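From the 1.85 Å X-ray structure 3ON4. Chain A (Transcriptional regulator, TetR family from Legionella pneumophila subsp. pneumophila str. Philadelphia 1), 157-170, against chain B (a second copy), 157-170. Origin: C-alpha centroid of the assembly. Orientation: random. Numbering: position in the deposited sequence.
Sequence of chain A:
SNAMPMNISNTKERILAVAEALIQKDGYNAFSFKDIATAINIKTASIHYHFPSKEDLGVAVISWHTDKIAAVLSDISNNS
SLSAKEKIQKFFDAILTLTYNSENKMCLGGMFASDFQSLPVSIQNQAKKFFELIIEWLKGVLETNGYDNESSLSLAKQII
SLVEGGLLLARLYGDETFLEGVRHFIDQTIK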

ATOM      1  N   LYS A 157       4.258  12.283   8.498  1.00 16.92           N
ATOM      2  CA  LYS A 157       3.289  11.650   7.593  1.00 16.78           C
ATOM      3  C   LYS A 157       3.824  11.441   6.174  1.00 16.40           C
ATOM      4  O   LYS A 157       3.495  10.440   5.556  1.00 16.56           O
ATOM      5  CB  LYS A 157       1.964  12.416   7.597  1.00 18.29           C
ATOM      6  CG  LYS A 157       1.261  12.296   8.976  1.00 19.50           C
ATOM      7  CD  LYS A 157      -0.010  13.062   9.078  1.00 21.56           C
ATOM      8  CE  LYS A 157      -0.643  12.827  10.454  1.00 26.15           C
ATOM      9  NZ  LYS A 157      -1.724  13.781  10.799  1.00 28.00           N
ATOM     10  N   GLN A 158       4.669  12.346   5.674  1.00 16.80           N
ATOM     11  CA  GLN A 158       5.291  12.142   4.368  1.00 17.40           C
ATOM     12  C   GLN A 158       6.233  10.948   4.405  1.00 16.94           C
ATOM     13  O   GLN A 158       6.281  10.112   3.479  1.00 15.42           O
ATOM     14  CB  GLN A 158       6.066  13.389   3.921  1.00 18.64           C
ATOM     15  CG  GLN A 158       5.219  14.519   3.389  1.00 20.85           C
ATOM     16  CD  GLN A 158       6.092  15.714   3.039  1.00 22.95           C
ATOM     17  OE1 GLN A 158       6.961  16.080   3.824  1.00 25.21           O
ATOM     18  NE2 GLN A 158       5.888  16.300   1.864  1.00 25.82           N
ATOM     19  N   ILE A 159       6.991  10.860   5.496  1.00 17.12           N
ATOM     20  CA  ILE A 159       7.969   9.822   5.616  1.00 17.49           C
ATOM     21  C   ILE A 159       7.287   8.459   5.631  1.00 16.04           C
ATOM     22  O   ILE A 159       7.700   7.571   4.892  1.00 15.26           O
ATOM     23  CB  ILE A 159       8.845   9.966   6.875  1.00 18.64           C
ATOM     24  CG1 ILE A 159       9.813  11.140   6.727  1.00 19.66           C
ATOM     25  CG2 ILE A 159       9.665   8.677   7.118  1.00 18.69           C
ATOM     26  CD1 ILE A 159      10.456  11.526   8.065  1.00 18.49           C
ATOM     27  N   ILE A 160       6.255   8.280   6.457  1.00 16.58           N
ATOM     28  CA  ILE A 160       5.619   6.955   6.546  1.00 15.54           C
ATOM     29  C   ILE A 160       4.873   6.637   5.253  1.00 15.10           C
ATOM     30  O   ILE A 160       4.830   5.479   4.849  1.00 13.93           O
ATOM     31  CB  ILE A 160       4.734   6.756   7.838  1.00 16.42           C
ATOM     32  CG1 ILE A 160       4.304   5.273   8.020  1.00 17.44           C
ATOM     33  CG2 ILE A 160       3.539   7.652   7.839  1.00 15.16           C
ATOM     34  CD1 ILE A 160       5.421   4.199   7.871  1.00 18.31           C
ATOM     35  N   SER A 161       4.298   7.648   4.604  1.00 15.65           N
ATOM     36  CA  SER A 161       3.658   7.437   3.300  1.00 15.82           C
ATOM     37  C   SER A 161       4.683   6.936   2.284  1.00 15.71           C
ATOM     38  O   SER A 161       4.425   5.981   1.532  1.00 15.08           O
ATOM     39  CB  SER A 161       3.010   8.724   2.793  1.00 17.33           C
ATOM     40  OG  SER A 161       2.032   9.179   3.717  1.00 18.04           O
ATOM     41  N   LEU A 162       5.861   7.558   2.278  1.00 15.34           N
ATOM     42  CA  LEU A 162       6.880   7.208   1.313  1.00 16.97           C
ATOM     43  C   LEU A 162       7.425   5.813   1.601  1.00 15.28           C
ATOM     44  O   LEU A 162       7.661   5.051   0.678  1.00 15.23           O
ATOM     45  CB  LEU A 162       8.002   8.233   1.319  1.00 18.58           C
ATOM     46  CG  LEU A 162       9.044   8.226   0.219  1.00 23.06           C
ATOM     47  CD1 LEU A 162       8.431   8.101  -1.201  1.00 25.86           C
ATOM     48  CD2 LEU A 162       9.849   9.515   0.336  1.00 28.90           C
ATOM     49  N   VAL A 163       7.615   5.497   2.872  1.00 15.69           N
ATOM     50  CA  VAL A 163       8.083   4.176   3.274  1.00 15.84           C
ATOM     51  C   VAL A 163       7.095   3.115   2.787  1.00 15.69           C
ATOM     52  O   VAL A 163       7.498   2.122   2.166  1.00 16.39           O
ATOM     53  CB  VAL A 163       8.269   4.074   4.802  1.00 16.52           C
ATOM     54  CG1 VAL A 163       8.355   2.588   5.263  1.00 17.33           C
ATOM     55  CG2 VAL A 163       9.483   4.889   5.256  1.00 17.79           C
ATOM     56  N   GLU A 164       5.804   3.320   3.050  1.00 15.70           N
ATOM     57  CA  GLU A 164       4.784   2.338   2.673  1.00 15.36           C
ATOM     58  C   GLU A 164       4.714   2.172   1.148  1.00 16.15           C
ATOM     59  O   GLU A 164       4.757   1.052   0.616  1.00 17.47           O
ATOM     60  CB  GLU A 164       3.421   2.686   3.264  1.00 16.32           C
ATOM     61  CG  GLU A 164       3.365   2.621   4.802  1.00 16.22           C
ATOM     62  CD  GLU A 164       3.594   1.244   5.370  1.00 17.68           C
ATOM     63  OE1 GLU A 164       3.308   0.251   4.681  1.00 17.90           O
ATOM     64  OE2 GLU A 164       4.025   1.134   6.542  1.00 20.49           O
ATOM     65  N   GLY A 165       4.629   3.280   0.432  1.00 15.85           N
ATOM     66  CA  GLY A 165       4.529   3.228  -1.023  1.00 15.91           C
ATOM     67  C   GLY A 165       5.795   2.688  -1.676  1.00 16.08           C
ATOM     68  O   GLY A 165       5.724   1.941  -2.661  1.00 16.97           O
ATOM     69  N   GLY A 166       6.952   3.073  -1.146  1.00 15.56           N
ATOM     70  CA  GLY A 166       8.241   2.570  -1.622  1.00 17.33           C
ATOM     71  C   GLY A 166       8.394   1.065  -1.471  1.00 17.21           C
ATOM     72  O   GLY A 166       8.855   0.366  -2.404  1.00 16.61           O
ATOM     73  N   LEU A 167       7.979   0.558  -0.312  1.00 16.13           N
ATOM     74  CA  LEU A 167       8.015  -0.904  -0.074  1.00 16.90           C
ATOM     75  C   LEU A 167       7.048  -1.618  -0.983  1.00 15.74           C
ATOM     76  O   LEU A 167       7.366  -2.648  -1.537  1.00 17.46           O
ATOM     77  CB  LEU A 167       7.690  -1.249   1.388  1.00 16.81           C
ATOM     78  CG  LEU A 167       8.746  -0.977   2.433  1.00 19.85           C
ATOM     79  CD1 LEU A 167       8.198  -1.196   3.856  1.00 19.53           C
ATOM     80  CD2 LEU A 167       9.965  -1.882   2.177  1.00 23.10           C
ATOM     81  N   LEU A 168       5.861  -1.053  -1.146  1.00 15.52           N
ATOM     82  CA  LEU A 168       4.815  -1.643  -1.976  1.00 15.49           C
ATOM     83  C   LEU A 168       5.315  -1.880  -3.399  1.00 16.38           C
ATOM     84  O   LEU A 168       5.132  -2.964  -3.980  1.00 15.83           O
ATOM     85  CB  LEU A 168       3.619  -0.688  -1.996  1.00 16.81           C
ATOM     86  CG  LEU A 168       2.293  -1.157  -2.547  1.00 18.64           C
ATOM     87  CD1 LEU A 168       1.648  -2.242  -1.634  1.00 16.64           C
ATOM     88  CD2 LEU A 168       1.347   0.062  -2.664  1.00 21.05           C
ATOM     89  N   LEU A 169       5.981  -0.871  -3.962  1.00 15.76           N
ATOM     90  CA  LEU A 169       6.425  -0.952  -5.335  1.00 17.30           C
ATOM     91  C   LEU A 169       7.767  -1.686  -5.471  1.00 17.39           C
ATOM     92  O   LEU A 169       7.966  -2.385  -6.469  1.00 19.19           O
ATOM     93  CB  LEU A 169       6.490   0.447  -5.974  1.00 18.51           C
ATOM     94  CG  LEU A 169       5.142   1.168  -5.948  1.00 18.81           C
ATOM     95  CD1 LEU A 169       5.254   2.538  -6.570  1.00 18.77           C
ATOM     96  CD2 LEU A 169       4.083   0.328  -6.660  1.00 21.01           C
ATOM     97  N   ALA A 170       8.689  -1.511  -4.518  1.00 16.09           N
ATOM     98  CA  ALA A 170       9.992  -2.187  -4.607  1.00 17.70           C
ATOM     99  C   ALA A 170       9.836  -3.688  -4.701  1.00 18.80           C
ATOM    100  O   ALA A 170      10.547  -4.340  -5.455  1.00 20.27           O
ATOM    101  CB  ALA A 170      10.922  -1.828  -3.421  1.00 17.06           C
TER
ATOM    102  N   LYS B 157       9.603   7.850  -9.500  1.00 20.30           N
ATOM    103  CA  LYS B 157       9.397   6.750  -8.574  1.00 19.86           C
ATOM    104  C   LYS B 157       9.107   7.251  -7.163  1.00 19.00           C
ATOM    105  O   LYS B 157       8.269   6.681  -6.477  1.00 17.98           O
ATOM    106  CB  LYS B 157      10.577   5.775  -8.585  1.00 20.93           C
ATOM    107  CG  LYS B 157      10.684   5.003  -9.898  1.00 22.49           C
ATOM    108  CD  LYS B 157      11.896   4.075  -9.943  1.00 25.30           C
ATOM    109  CE  LYS B 157      11.911   3.275 -11.257  1.00 27.76           C
ATOM    110  NZ  LYS B 157      13.080   2.395 -11.371  1.00 27.76           N
ATOM    111  N   GLN B 158       9.729   8.353  -6.753  1.00 19.11           N
ATOM    112  CA  GLN B 158       9.357   8.973  -5.480  1.00 19.15           C
ATOM    113  C   GLN B 158       7.920   9.460  -5.483  1.00 17.60           C
ATOM    114  O   GLN B 158       7.199   9.266  -4.515  1.00 17.44           O
ATOM    115  CB  GLN B 158      10.268  10.138  -5.110  1.00 19.87           C
ATOM    116  CG  GLN B 158      11.678   9.752  -4.672  1.00 22.42           C
ATOM    117  CD  GLN B 158      12.538  10.961  -4.396  1.00 23.93           C
ATOM    118  OE1 GLN B 158      12.607  11.884  -5.205  1.00 25.33           O
ATOM    119  NE2 GLN B 158      13.196  10.973  -3.245  1.00 24.85           N
ATOM    120  N   ILE B 159       7.514  10.130  -6.553  1.00 18.47           N
ATOM    121  CA  ILE B 159       6.171  10.688  -6.637  1.00 18.42           C
ATOM    122  C   ILE B 159       5.111   9.589  -6.533  1.00 17.26           C
ATOM    123  O   ILE B 159       4.191   9.687  -5.711  1.00 17.35           O
ATOM    124  CB  ILE B 159       5.976  11.514  -7.947  1.00 18.76           C
ATOM    125  CG1 ILE B 159       6.802  12.788  -7.877  1.00 20.41           C
ATOM    126  CG2 ILE B 159       4.501  11.865  -8.160  1.00 20.00           C
ATOM    127  CD1 ILE B 159       6.924  13.533  -9.206  1.00 20.82           C
ATOM    128  N   ILE B 160       5.244   8.527  -7.315  1.00 17.69           N
ATOM    129  CA  ILE B 160       4.213   7.454  -7.288  1.00 16.51           C
ATOM    130  C   ILE B 160       4.287   6.684  -5.977  1.00 16.14           C
ATOM    131  O   ILE B 160       3.257   6.316  -5.442  1.00 15.53           O
ATOM    132  CB  ILE B 160       4.256   6.523  -8.525  1.00 17.54           C
ATOM    133  CG1 ILE B 160       3.055   5.555  -8.557  1.00 16.77           C
ATOM    134  CG2 ILE B 160       5.574   5.736  -8.580  1.00 16.60           C
ATOM    135  CD1 ILE B 160       1.651   6.224  -8.665  1.00 18.35           C
ATOM    136  N   SER B 161       5.481   6.502  -5.424  1.00 16.68           N
ATOM    137  CA  SER B 161       5.600   5.889  -4.094  1.00 16.57           C
ATOM    138  C   SER B 161       4.817   6.722  -3.056  1.00 16.56           C
ATOM    139  O   SER B 161       4.048   6.179  -2.254  1.00 15.92           O
ATOM    140  CB  SER B 161       7.056   5.763  -3.673  1.00 17.78           C
ATOM    141  OG  SER B 161       7.783   4.882  -4.518  1.00 18.52           O
ATOM    142  N   LEU B 162       5.013   8.039  -3.075  1.00 16.14           N
ATOM    143  CA  LEU B 162       4.327   8.910  -2.125  1.00 16.87           C
ATOM    144  C   LEU B 162       2.822   8.952  -2.368  1.00 16.43           C
ATOM    145  O   LEU B 162       2.027   8.972  -1.416  1.00 15.78           O
ATOM    146  CB  LEU B 162       4.917  10.327  -2.180  1.00 17.90           C
ATOM    147  CG  LEU B 162       4.483  11.314  -1.093  1.00 21.32           C
ATOM    148  CD1 LEU B 162       4.785  10.828   0.316  1.00 24.32           C
ATOM    149  CD2 LEU B 162       5.126  12.699  -1.339  1.00 23.49           C
ATOM    150  N   VAL B 163       2.419   8.978  -3.636  1.00 16.91           N
ATOM    151  CA  VAL B 163       1.002   8.933  -3.979  1.00 16.29           C
ATOM    152  C   VAL B 163       0.350   7.677  -3.406  1.00 15.36           C
ATOM    153  O   VAL B 163      -0.689   7.763  -2.737  1.00 15.56           O
ATOM    154  CB  VAL B 163       0.758   9.036  -5.505  1.00 16.99           C
ATOM    155  CG1 VAL B 163      -0.674   8.580  -5.871  1.00 16.70           C
ATOM    156  CG2 VAL B 163       1.038  10.476  -6.024  1.00 17.85           C
ATOM    157  N   GLU B 164       0.953   6.516  -3.651  1.00 15.79           N
ATOM    158  CA  GLU B 164       0.393   5.253  -3.204  1.00 15.38           C
ATOM    159  C   GLU B 164       0.317   5.181  -1.690  1.00 15.54           C
ATOM    160  O   GLU B 164      -0.720   4.808  -1.126  1.00 15.44           O
ATOM    161  CB  GLU B 164       1.157   4.056  -3.765  1.00 16.07           C
ATOM    162  CG  GLU B 164       1.060   3.877  -5.277  1.00 18.18           C
ATOM    163  CD  GLU B 164      -0.331   3.588  -5.795  1.00 20.88           C
ATOM    164  OE1 GLU B 164      -1.102   2.899  -5.106  1.00 20.27           O
ATOM    165  OE2 GLU B 164      -0.652   4.036  -6.933  1.00 21.24           O
ATOM    166  N   GLY B 165       1.397   5.553  -1.023  1.00 15.04           N
ATOM    167  CA  GLY B 165       1.416   5.547   0.439  1.00 15.18           C
ATOM    168  C   GLY B 165       0.459   6.549   1.077  1.00 15.33           C
ATOM    169  O   GLY B 165      -0.177   6.249   2.081  1.00 16.53           O
ATOM    170  N   GLY B 166       0.358   7.738   0.497  1.00 15.97           N
ATOM    171  CA  GLY B 166      -0.526   8.798   0.977  1.00 16.04           C
ATOM    172  C   GLY B 166      -1.992   8.393   0.881  1.00 16.02           C
ATOM    173  O   GLY B 166      -2.775   8.585   1.807  1.00 16.52           O
ATOM    174  N   LEU B 167      -2.359   7.800  -0.247  1.00 16.35           N
ATOM    175  CA  LEU B 167      -3.700   7.308  -0.453  1.00 15.87           C
ATOM    176  C   LEU B 167      -4.017   6.161   0.510  1.00 15.46           C
ATOM    177  O   LEU B 167      -5.091   6.106   1.067  1.00 16.02           O
ATOM    178  CB  LEU B 167      -3.882   6.835  -1.900  1.00 16.66           C
ATOM    179  CG  LEU B 167      -3.924   7.921  -2.957  1.00 17.36           C
ATOM    180  CD1 LEU B 167      -3.944   7.198  -4.282  1.00 17.30           C
ATOM    181  CD2 LEU B 167      -5.144   8.854  -2.756  1.00 19.27           C
ATOM    182  N   LEU B 168      -3.065   5.266   0.705  1.00 15.08           N
ATOM    183  CA  LEU B 168      -3.221   4.141   1.594  1.00 14.69           C
ATOM    184  C   LEU B 168      -3.574   4.547   3.025  1.00 14.57           C
ATOM    185  O   LEU B 168      -4.460   3.966   3.651  1.00 14.13           O
ATOM    186  CB  LEU B 168      -1.911   3.335   1.611  1.00 15.48           C
ATOM    187  CG  LEU B 168      -1.941   2.003   2.328  1.00 16.04           C
ATOM    188  CD1 LEU B 168      -2.700   0.954   1.502  1.00 17.50           C
ATOM    189  CD2 LEU B 168      -0.515   1.545   2.592  1.00 18.13           C
ATOM    190  N   LEU B 169      -2.871   5.543   3.541  1.00 13.78           N
ATOM    191  CA  LEU B 169      -3.060   5.989   4.904  1.00 13.70           C
ATOM    192  C   LEU B 169      -4.179   7.011   5.058  1.00 14.00           C
ATOM    193  O   LEU B 169      -4.864   7.009   6.087  1.00 15.26           O
ATOM    194  CB  LEU B 169      -1.721   6.519   5.472  1.00 14.36           C
ATOM    195  CG  LEU B 169      -0.548   5.528   5.359  1.00 13.99           C
ATOM    196  CD1 LEU B 169       0.753   6.136   5.846  1.00 12.65           C
ATOM    197  CD2 LEU B 169      -0.861   4.187   6.089  1.00 15.65           C
ATOM    198  N   ALA B 170      -4.396   7.885   4.073  1.00 13.15           N
ATOM    199  CA  ALA B 170      -5.472   8.896   4.189  1.00 13.69           C
ATOM    200  C   ALA B 170      -6.851   8.259   4.370  1.00 14.18           C
ATOM    201  O   ALA B 170      -7.681   8.783   5.116  1.00 15.79           O
ATOM    202  CB  ALA B 170      -5.525   9.788   2.948  1.00 14.06           C
TER

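Two copies of the same helix cross here at 109°, their axes approaching to 6.8 Å, a separation so small that backbone meets backbone. Glycine makes this possible. Gly165(B) CA lies 3.2 Å from Ser161(A) O, and Gly165(A) CA 3.2 Å from Ser161(B) O; in each CA-H...O contact the angle at the hydrogen is 175°, nearly linear. Both carbonyls also keep their ordinary helical hydrogen bonds, from Gly165(A) N and Gly165(B) N respectively. A side chain here would be intolerable: an ideal CB on Gly165(A) would fall 1.7 Å from Ser161(B) O, and one on Gly165(B) 1.7 Å from Ser161(A) O.

No conventional hydrogen bond crosses between the helices. Ser161(A) and Ser161(B), though polar, pack as small knobs. The side chain of Ser161(A) sits among Leu162(B), Gly165(B), Gly166(B) and Leu169(B), with its CB 3.6 Å from Gly166(B) N, and Ser161(B) occupies the equivalent hole in chain A. Serine suits this buried site because it is compact and because its hydroxyl is satisfied at home: Ser161(A) OG donates to Lys157(A) O at 2.7 Å, and Ser161(B) OG to Lys157(B) O at the same distance.

Apolar side chains pack beside the glycine-serine contact. Those of Leu162(A) and Leu162(B) leave their helices sideways, yet their ends come nearer the partner; Leu162(A) CB lies 4.3 Å from Leu162(B) CD1. Their methyls also lie against serine and backbone, Leu162(A) CD1 3.7 Å from Ser161(B) CB and Leu162(B) CD1 3.6 Å from Gln158(A) O. Leu169(A) CD1 meets Ile160(B) CG2 at 3.8 Å, and Ile160(A) CG2 meets Leu169(B) CD1 at 3.7 Å. Branched hydrocarbons suit these buried positions, having no polar group to pair. Glu164(A) approaches through CB, 4.2 Å from Leu168(B) CD2. Together the stretches bury 697 Å², counting both sides.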